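Local coordinates for effector protein Lem4 (lpg1101) (Legionella pneumophila subsp. pneumophila, PDB 6CGK) that removes phosphate from phosphotyrosine as a membrane-associated, magnesium-dependent tyrosine phosphatase of the haloacid dehalogenase superfamily, here seen as its inactive HAD domain, at the magnesium ion site. Residues are numbered along the deposited sequence; one frame, centred on the assembly and turned at random.

The magnesium ion site. Residues 23-27, 33, 93, 96, 154-156. With MG (magnesium ion), chain B; PO4 (phosphate ion), chain C.
Strand 19-23 ends at the HAD motif DxDGT, residues 23-27, whose first aspartate, the nucleophile, is engineered here to Asn23. Asn23 carries CG anti to its backbone N (chi1 -179°), so the amide leaves the strand end and splits its work: carbonyl OD1 binds MG at 1.9 Å, while ND2 turns to the phosphate, 2.8 Å from PO4 O4 and close enough to O2 for a second hydrogen bond. The phosphate sits in the active site as the reaction product would, and may come from the crystallisation medium. Thr27 steadies this rotation of Asn23 from the side away from the phosphate, its hydroxyl OG1 meeting Asn23 OD1 at 3.1 Å in the carbonyl plane, on a lone pair.

Asp25, the likely general acid/base of the family, faces two ways. Its backbone O is a metal ligand, whereas its side chain, with CG anti to the carbonyl carbon, swings alongside the phosphate. Asn96 ND2 reaches the carboxylate tip and donates to the syn lone pair of OD2 at 2.9 Å, nearly in its own amide plane. OD2 also lies 2.6 Å from PO4 O3; a proton shared between the two oxygens would fit, though it is not seen. On another side of the phosphate, the backbone N-H groups of Phe24 and Asp25 converge on O1, the latter almost straight (167° at H).

Across the ion from PO4 O4, Asp155 takes the crowded position between its backbone N and carbonyl carbon (chi1 62°), bringing OD1 to MG at 2.3 Å and directing OD2 to water 1, which Gly33 N also meets. With PO4 O4 and two waters, the coordination is near octahedral. The magnesium probably offsets the charge gathered between phosphate and carboxylates. Asp154 stands in the second shell, its OD1 holding the metal-bound water 2. The backbone N of Asp156, a poorly ordered residue, donates to that same oxygen from above the carboxylate plane, 2.9 Å from Asp154 OD1.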
# COMPACT_ATOMS: atom_id res chain seq x y z
N ASN A 23 1.76 3.65 -1.79
CA ASN A 23 1.03 4.71 -1.14
C ASN A 23 -0.46 4.34 -1.10
O ASN A 23 -0.93 3.51 -1.87
CB ASN A 23 1.23 6.01 -1.92
CG ASN A 23 0.54 7.14 -1.32
OD1 ASN A 23 -0.37 7.70 -1.93
ND2 ASN A 23 0.96 7.53 -0.12
N PHE A 24 -1.21 4.96 -0.18
CA PHE A 24 -2.64 4.64 -0.11
C PHE A 24 -3.52 5.69 -0.78
O PHE A 24 -4.12 5.42 -1.82
CB PHE A 24 -3.10 4.45 1.34
CG PHE A 24 -4.53 3.97 1.46
CD1 PHE A 24 -4.84 2.63 1.19
CD2 PHE A 24 -5.53 4.84 1.85
CE1 PHE A 24 -6.17 2.19 1.31
CE2 PHE A 24 -6.87 4.40 1.96
CZ PHE A 24 -7.18 3.07 1.69
N ASP A 25 -3.61 6.91 -0.21
CA ASP A 25 -4.55 7.89 -0.75
C ASP A 25 -4.08 8.36 -2.12
O ASP A 25 -2.95 8.85 -2.26
CB ASP A 25 -4.66 9.11 0.17
CG ASP A 25 -5.23 8.76 1.52
OD1 ASP A 25 -6.35 8.23 1.57
OD2 ASP A 25 -4.55 9.00 2.54
N GLY A 26 -4.95 8.24 -3.10
CA GLY A 26 -4.66 8.70 -4.44
C GLY A 26 -3.96 7.68 -5.30
O GLY A 26 -3.85 7.88 -6.52
N THR A 27 -3.47 6.60 -4.70
CA THR A 27 -2.81 5.52 -5.39
C THR A 27 -3.71 4.29 -5.41
O THR A 27 -4.18 3.88 -6.47
CB THR A 27 -1.47 5.20 -4.71
OG1 THR A 27 -0.67 6.39 -4.72
CG2 THR A 27 -0.74 4.11 -5.43
N GLY A 33 -4.48 12.36 -0.65
CA GLY A 33 -4.67 12.38 0.79
C GLY A 33 -5.11 13.72 1.35
O GLY A 33 -5.82 13.77 2.36
N ILE A 93 2.39 2.33 2.68
CA ILE A 93 3.03 3.40 3.43
C ILE A 93 2.18 4.65 3.23
O ILE A 93 1.98 5.10 2.09
CB ILE A 93 4.49 3.66 3.00
CG1 ILE A 93 5.31 2.37 3.11
CG2 ILE A 93 5.09 4.78 3.87
CD1 ILE A 93 6.82 2.60 2.77
N ASN A 96 -2.13 8.46 6.20
CA ASN A 96 -3.49 8.33 6.72
C ASN A 96 -3.48 7.38 7.93
O ASN A 96 -2.46 6.79 8.30
CB ASN A 96 -4.42 7.83 5.60
CG ASN A 96 -5.84 8.31 5.78
OD1 ASN A 96 -6.33 8.41 6.90
ND2 ASN A 96 -6.48 8.69 4.68
N ASP A 154 3.19 5.72 -6.23
CA ASP A 154 2.76 6.88 -5.45
C ASP A 154 2.17 7.91 -6.41
O ASP A 154 2.66 8.08 -7.52
CB ASP A 154 3.93 7.47 -4.67
CG ASP A 154 3.49 8.22 -3.44
OD1 ASP A 154 2.50 8.98 -3.51
OD2 ASP A 154 4.14 8.06 -2.39
N ASP A 155 1.11 8.58 -5.96
CA ASP A 155 0.54 9.67 -6.76
C ASP A 155 1.23 11.01 -6.50
O ASP A 155 1.02 11.95 -7.27
CB ASP A 155 -0.94 9.82 -6.46
CG ASP A 155 -1.20 10.17 -5.02
OD1 ASP A 155 -0.72 9.42 -4.16
OD2 ASP A 155 -1.88 11.19 -4.74
N ASP A 156 2.00 11.12 -5.43
CA ASP A 156 2.77 12.32 -5.13
C ASP A 156 4.20 12.04 -5.58
O ASP A 156 4.88 11.18 -5.01
CB ASP A 156 2.68 12.65 -3.64
CG ASP A 156 3.22 14.03 -3.31
OD1 ASP A 156 4.20 14.45 -3.94
OD2 ASP A 156 2.65 14.70 -2.41
MG MG B . -1.06 9.52 -1.92
P PO4 C . -1.10 8.97 1.68
O1 PO4 C . -1.64 7.55 1.76
O2 PO4 C . 0.29 9.14 2.30
O3 PO4 C . -2.09 9.85 2.43
O4 PO4 C . -1.11 9.45 0.24
O HOH W 1 -1.85 11.41 -1.99
O HOH W 2 0.86 10.27 -1.68